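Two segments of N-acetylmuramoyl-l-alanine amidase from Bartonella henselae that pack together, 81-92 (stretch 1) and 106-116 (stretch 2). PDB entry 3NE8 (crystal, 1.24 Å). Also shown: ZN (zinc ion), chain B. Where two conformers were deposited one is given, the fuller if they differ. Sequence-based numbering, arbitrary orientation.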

ATOM      1  N   ILE A  81       2.886  17.894 -11.458  1.00  8.47           N
ATOM      2  CA  ILE A  81       4.296  17.851 -11.837  1.00  8.96           C
ATOM      3  C   ILE A  81       4.906  19.248 -11.742  1.00  7.98           C
ATOM      4  O   ILE A  81       4.379  20.195 -12.338  1.00  8.43           O
ATOM      5  CB  ILE A  81       4.412  17.336 -13.286  1.00  8.74           C
ATOM      6  CG1 ILE A  81       3.882  15.899 -13.383  1.00  9.92           C
ATOM      7  CG2 ILE A  81       5.844  17.447 -13.813  1.00  9.48           C
ATOM      8  CD1 ILE A  81       3.436  15.486 -14.758  1.00 12.80           C
ATOM      9  N   HIS A  82       6.005  19.360 -10.993  1.00  8.19           N
ATOM     10  CA  HIS A  82       6.638  20.635 -10.667  1.00  8.57           C
ATOM     11  C   HIS A  82       8.150  20.593 -10.775  1.00  8.87           C
ATOM     12  O   HIS A  82       8.750  19.516 -10.791  1.00 10.10           O
ATOM     13  CB  HIS A  82       6.214  21.077  -9.262  1.00  8.99           C
ATOM     14  CG  HIS A  82       4.796  21.524  -9.221  1.00  8.29           C
ATOM     15  ND1 HIS A  82       4.442  22.852  -9.305  1.00  9.32           N
ATOM     16  CD2 HIS A  82       3.639  20.818  -9.236  1.00  9.81           C
ATOM     17  CE1 HIS A  82       3.123  22.946  -9.334  1.00 10.47           C
ATOM     18  NE2 HIS A  82       2.613  21.730  -9.290  1.00 10.35           N
ATOM     19  N   ALA A  83       8.744  21.779 -10.870  1.00  9.18           N
ATOM     20  CA  ALA A  83      10.191  21.949 -10.823  1.00 10.33           C
ATOM     21  C   ALA A  83      10.478  23.325 -10.221  1.00 11.02           C
ATOM     22  O   ALA A  83      10.869  24.267 -10.914  1.00 12.28           O
ATOM     23  CB  ALA A  83      10.797  21.815 -12.210  1.00 12.39           C
ATOM     24  N   ASP A  84      10.263  23.431  -8.918  1.00 11.01           N
ATOM     25  CA  ASP A  84      10.206  24.719  -8.252  1.00 11.92           C
ATOM     26  C   ASP A  84      11.540  25.250  -7.771  1.00 12.66           C
ATOM     27  O   ASP A  84      12.558  24.562  -7.793  1.00 12.49           O
ATOM     28  CB  ASP A  84       9.254  24.620  -7.061  1.00 13.30           C
ATOM     29  CG  ASP A  84       7.816  24.536  -7.498  1.00 15.31           C
ATOM     30  OD1 ASP A  84       7.333  25.533  -8.075  1.00 16.37           O
ATOM     31  OD2 ASP A  84       7.175  23.484  -7.306  1.00 14.80           O
ATOM     32  N   THR A  85      11.520  26.504  -7.350  1.00 14.13           N
ATOM     33  CA  THR A  85      12.625  27.073  -6.603  0.53 16.79           C
ATOM     34  C   THR A  85      12.316  26.896  -5.123  1.00 21.78           C
ATOM     35  O   THR A  85      11.192  27.158  -4.691  1.00 24.63           O
ATOM     36  CB  THR A  85      12.796  28.569  -6.908  0.53 21.68           C
ATOM     37  OG1 THR A  85      13.437  28.726  -8.178  0.53 22.86           O
ATOM     38  CG2 THR A  85      13.642  29.243  -5.837  0.53 23.09           C
ATOM     39  N   ILE A  86      13.292  26.426  -4.353  1.00 21.30           N
ATOM     40  CA  ILE A  86      13.112  26.311  -2.904  1.00 22.24           C
ATOM     41  C   ILE A  86      14.104  27.235  -2.221  1.00 30.72           C
ATOM     42  O   ILE A  86      15.038  27.732  -2.855  1.00 26.60           O
ATOM     43  CB  ILE A  86      13.219  24.856  -2.371  1.00 23.67           C
ATOM     44  CG1 ILE A  86      14.410  24.121  -2.980  1.00 25.96           C
ATOM     45  CG2 ILE A  86      11.928  24.088  -2.642  1.00 26.09           C
ATOM     46  CD1 ILE A  86      14.580  22.710  -2.441  1.00 25.89           C
ATOM     47  N   ASP A  87      13.890  27.475  -0.931  1.00 33.32           N
ATOM     48  CA  ASP A  87      14.617  28.517  -0.218  1.00 36.75           C
ATOM     49  C   ASP A  87      16.118  28.241  -0.139  1.00 36.54           C
ATOM     50  O   ASP A  87      16.934  29.163  -0.190  1.00 40.07           O
ATOM     51  CB  ASP A  87      14.014  28.718   1.175  1.00 38.22           C
ATOM     52  CG  ASP A  87      12.542  29.102   1.120  1.00 39.36           C
ATOM     53  OD1 ASP A  87      12.064  29.490   0.029  1.00 37.04           O
ATOM     54  OD2 ASP A  87      11.865  29.017   2.167  1.00 38.33           O
ATOM     55  N   VAL A  88      16.475  26.968  -0.024  1.00 32.20           N
ATOM     56  CA  VAL A  88      17.873  26.564   0.056  1.00 30.02           C
ATOM     57  C   VAL A  88      18.312  26.038  -1.304  1.00 26.97           C
ATOM     58  O   VAL A  88      17.786  25.036  -1.787  1.00 24.70           O
ATOM     59  CB  VAL A  88      18.073  25.482   1.136  1.00 31.93           C
ATOM     60  CG1 VAL A  88      19.525  25.044   1.192  1.00 31.79           C
ATOM     61  CG2 VAL A  88      17.607  25.996   2.491  1.00 36.31           C
ATOM     62  N   HIS A  89      19.284  26.708  -1.914  1.00 22.69           N
ATOM     63  CA  HIS A  89      19.716  26.400  -3.279  0.58 21.52           C
ATOM     64  C   HIS A  89      20.541  25.115  -3.379  1.00 23.42           C
ATOM     65  O   HIS A  89      20.730  24.571  -4.467  1.00 24.55           O
ATOM     66  CB  HIS A  89      20.519  27.568  -3.860  0.58 23.85           C
ATOM     67  CG  HIS A  89      21.905  27.684  -3.303  0.58 27.54           C
ATOM     68  ND1 HIS A  89      22.229  28.554  -2.284  0.58 32.42           N
ATOM     69  CD2 HIS A  89      23.051  27.035  -3.620  0.58 27.00           C
ATOM     70  CE1 HIS A  89      23.513  28.435  -1.997  0.58 30.26           C
ATOM     71  NE2 HIS A  89      24.034  27.519  -2.793  0.58 28.37           N
ATOM     72  N   SER A  90      21.045  24.637  -2.244  1.00 22.93           N
ATOM     73  CA  SER A  90      21.878  23.436  -2.231  1.00 26.17           C
ATOM     74  C   SER A  90      21.032  22.163  -2.256  1.00 25.09           C
ATOM     75  O   SER A  90      21.543  21.067  -2.499  1.00 28.41           O
ATOM     76  CB  SER A  90      22.789  23.431  -0.999  1.00 30.40           C
ATOM     77  OG  SER A  90      22.022  23.493   0.190  1.00 35.72           O
ATOM     78  N   LEU A  91      19.741  22.321  -1.984  1.00 21.04           N
ATOM     79  CA  LEU A  91      18.796  21.211  -1.990  1.00 21.38           C
ATOM     80  C   LEU A  91      18.471  20.783  -3.416  1.00 17.79           C
ATOM     81  O   LEU A  91      18.176  21.611  -4.287  1.00 18.54           O
ATOM     82  CB  LEU A  91      17.513  21.603  -1.255  1.00 29.89           C
ATOM     83  CG  LEU A  91      17.494  21.463   0.271  1.00 41.95           C
ATOM     84  CD1 LEU A  91      16.543  22.460   0.904  1.00 43.20           C
ATOM     85  CD2 LEU A  91      17.099  20.056   0.652  1.00 44.97           C
ATOM     86  N   ARG A  92      18.529  19.483  -3.664  1.00 16.53           N
ATOM     87  CA  ARG A  92      18.266  18.981  -5.001  1.00 15.60           C
ATOM     88  C   ARG A  92      17.783  17.547  -4.937  1.00 14.18           C
ATOM     89  O   ARG A  92      17.949  16.859  -3.918  1.00 16.35           O
ATOM     90  CB  ARG A  92      19.524  19.066  -5.865  1.00 20.44           C
ATOM     91  CG  ARG A  92      20.690  18.262  -5.329  1.00 21.10           C
ATOM     92  CD  ARG A  92      21.861  18.279  -6.295  1.00 26.92           C
ATOM     93  NE  ARG A  92      21.523  17.622  -7.554  1.00 28.20           N
ATOM     94  CZ  ARG A  92      22.402  16.999  -8.332  1.00 34.31           C
ATOM     95  NH1 ARG A  92      23.682  16.945  -7.985  1.00 33.08           N
ATOM     96  NH2 ARG A  92      21.998  16.428  -9.458  1.00 38.72           N
ATOM     97  N   ALA A 106      10.282  22.550   7.342  1.00 18.70           N
ATOM     98  CA  ALA A 106      10.188  23.958   6.988  1.00 18.87           C
ATOM     99  C   ALA A 106      10.257  24.220   5.488  1.00 20.83           C
ATOM    100  O   ALA A 106       9.625  25.152   5.001  1.00 20.72           O
ATOM    101  CB  ALA A 106      11.258  24.761   7.720  1.00 21.79           C
ATOM    102  N   ILE A 107      11.032  23.420   4.763  1.00 18.83           N
ATOM    103  CA  ILE A 107      11.128  23.585   3.316  1.00 20.22           C
ATOM    104  C   ILE A 107       9.791  23.259   2.655  1.00 16.20           C
ATOM    105  O   ILE A 107       9.311  23.998   1.789  1.00 17.86           O
ATOM    106  CB  ILE A 107      12.238  22.694   2.710  1.00 20.29           C
ATOM    107  CG1 ILE A 107      13.623  23.218   3.104  1.00 24.28           C
ATOM    108  CG2 ILE A 107      12.108  22.631   1.196  1.00 23.49           C
ATOM    109  CD1 ILE A 107      14.002  24.531   2.444  1.00 32.50           C
ATOM    110  N   ALA A 108       9.197  22.142   3.058  1.00 16.04           N
ATOM    111  CA  ALA A 108       7.899  21.733   2.533  1.00 13.89           C
ATOM    112  C   ALA A 108       6.834  22.785   2.843  1.00 13.68           C
ATOM    113  O   ALA A 108       6.001  23.114   1.988  1.00 15.35           O
ATOM    114  CB  ALA A 108       7.512  20.389   3.107  1.00 14.23           C
ATOM    115  N   LYS A 109       6.855  23.314   4.062  1.00 15.91           N
ATOM    116  CA  LYS A 109       5.865  24.300   4.468  1.00 15.87           C
ATOM    117  C   LYS A 109       5.958  25.552   3.600  1.00 16.48           C
ATOM    118  O   LYS A 109       4.949  26.069   3.114  1.00 16.61           O
ATOM    119  CB  LYS A 109       6.060  24.660   5.944  1.00 17.31           C
ATOM    120  CG  LYS A 109       4.991  25.587   6.499  1.00 21.43           C
ATOM    121  CD  LYS A 109       5.279  25.950   7.951  1.00 28.23           C
ATOM    122  CE  LYS A 109       4.330  27.025   8.445  1.00 37.58           C
ATOM    123  NZ  LYS A 109       2.927  26.541   8.473  1.00 41.69           N
ATOM    124  N   SER A 110       7.175  26.037   3.400  1.00 16.09           N
ATOM    125  CA  SER A 110       7.383  27.243   2.613  1.00 17.46           C
ATOM    126  C   SER A 110       7.030  26.996   1.152  1.00 16.28           C
ATOM    127  O   SER A 110       6.473  27.865   0.484  1.00 16.66           O
ATOM    128  CB  SER A 110       8.834  27.704   2.729  1.00 18.12           C
ATOM    129  OG  SER A 110       8.998  28.982   2.147  1.00 22.55           O
ATOM    130  N   LEU A 111       7.362  25.806   0.656  1.00 14.40           N
ATOM    131  CA  LEU A 111       7.061  25.471  -0.732  1.00 13.69           C
ATOM    132  C   LEU A 111       5.557  25.476  -0.987  1.00 14.76           C
ATOM    133  O   LEU A 111       5.097  26.044  -1.974  1.00 14.82           O
ATOM    134  CB  LEU A 111       7.669  24.121  -1.108  1.00 13.48           C
ATOM    135  CG  LEU A 111       7.381  23.605  -2.520  1.00 13.31           C
ATOM    136  CD1 LEU A 111       7.919  24.554  -3.598  1.00 16.22           C
ATOM    137  CD2 LEU A 111       7.956  22.203  -2.684  1.00 17.32           C
ATOM    138  N   ALA A 112       4.784  24.852  -0.105  1.00 13.82           N
ATOM    139  CA  ALA A 112       3.333  24.848  -0.266  1.00 13.35           C
ATOM    140  C   ALA A 112       2.750  26.254  -0.198  1.00 14.82           C
ATOM    141  O   ALA A 112       1.852  26.590  -0.962  1.00 14.68           O
ATOM    142  CB  ALA A 112       2.672  23.945   0.765  1.00 13.95           C
ATOM    143  N   GLU A 113       3.255  27.074   0.717  1.00 15.33           N
ATOM    144  CA  GLU A 113       2.779  28.448   0.831  1.00 18.21           C
ATOM    145  C   GLU A 113       2.940  29.172  -0.494  1.00 17.77           C
ATOM    146  O   GLU A 113       2.016  29.831  -0.977  1.00 20.47           O
ATOM    147  CB  GLU A 113       3.548  29.204   1.917  1.00 18.98           C
ATOM    148  CG  GLU A 113       3.226  28.768   3.338  1.00 27.48           C
ATOM    149  CD  GLU A 113       4.156  29.394   4.368  1.00 34.42           C
ATOM    150  OE1 GLU A 113       3.872  29.273   5.579  1.00 36.01           O
ATOM    151  OE2 GLU A 113       5.169  30.007   3.967  1.00 35.71           O
ATOM    152  N   SER A 114       4.121  29.043  -1.085  1.00 14.74           N
ATOM    153  CA  SER A 114       4.416  29.723  -2.338  1.00 16.14           C
ATOM    154  C   SER A 114       3.628  29.142  -3.507  1.00 16.72           C
ATOM    155  O   SER A 114       3.111  29.880  -4.351  1.00 19.66           O
ATOM    156  CB  SER A 114       5.914  29.660  -2.636  1.00 19.58           C
ATOM    157  OG  SER A 114       6.642  30.445  -1.714  1.00 23.40           O
ATOM    158  N   GLU A 115       3.540  27.818  -3.569  1.00 14.56           N
ATOM    159  CA  GLU A 115       2.871  27.160  -4.682  1.00 14.38           C
ATOM    160  C   GLU A 115       1.358  27.362  -4.671  1.00 13.44           C
ATOM    161  O   GLU A 115       0.714  27.340  -5.724  1.00 13.89           O
ATOM    162  CB  GLU A 115       3.251  25.680  -4.728  1.00 14.94           C
ATOM    163  CG  GLU A 115       4.684  25.495  -5.178  1.00 15.73           C
ATOM    164  CD  GLU A 115       4.870  26.064  -6.559  1.00 15.81           C
ATOM    165  OE1 GLU A 115       5.402  27.195  -6.711  1.00 19.69           O
ATOM    166  OE2 GLU A 115       4.416  25.397  -7.502  1.00 12.34           O
ATOM    167  N   ASN A 116       0.792  27.583  -3.492  1.00 12.93           N
ATOM    168  CA  ASN A 116      -0.629  27.881  -3.388  1.00 13.11           C
ATOM    169  C   ASN A 116      -0.951  29.298  -3.840  1.00 15.05           C
ATOM    170  O   ASN A 116      -2.050  29.565  -4.331  1.00 17.86           O
ATOM    171  CB  ASN A 116      -1.124  27.675  -1.958  1.00 14.45           C
ATOM    172  CG  ASN A 116      -1.204  26.204  -1.567  1.00 12.29           C
ATOM    173  OD1 ASN A 116      -1.269  25.313  -2.427  1.00 12.65           O
ATOM    174  ND2 ASN A 116      -1.215  25.946  -0.266  1.00 13.04           N
TER
HETATM  175 ZN    ZN B   1       5.703  24.619  -9.104  0.71  8.97          ZN
HETATM  176  O   HOH W   1      11.020  26.099   0.248  1.00 22.74           O
HETATM  177  O   HOH W   2       9.415  28.322  -0.833  1.00 24.42           O
HETATM  178  O   HOH W   3      12.404  26.952   4.418  1.00 44.62           O

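The loop that follows the strand of stretch 1 lies against the helix of stretch 2, and the apolar part of this contact is built around Ile-107 and Leu-111, one helical turn apart. Ile-107 has the largest area covered. Although its CA-to-CB bond points sideways, its m,m rotamer carries CD1 to 3.6 Å from CD1 of Leu-91 and 3.9 Å from CG2 of Val-88, both in the type I turn Val-88 to Leu-91. Ile-86, pointing toward the helix, bridges the two helical residues: its CG2 is 4.1 Å from both CG2 of Ile-107 and CD1 of Leu-111. Leu-111 CD1 also packs 3.7 Å from CB of Asp-84.

On the solvent-exposed side, Ser-110 OG donates a hydrogen bond to Asp-87 OD2 (2.9 Å). Water 2 reinforces this pairing, donating to Asp-87 OD1 (3.0 Å) and to Ser-110 OG (3.1 Å).

At the helix's far end, zinc joins the stretches. It is bound by His-82 ND1 (2.2 Å), Glu-115 OE2 (2.2 Å) and, unequally, Asp-84 OD1 (2.1 Å) and OD2 (2.6 Å), with two further ligands from elsewhere in the structure. Shared coordination explains the 3.0 Å approach of Asp-84 OD1 to Glu-115 OE2, which is not a hydrogen bond: the cation draws the carboxylates together.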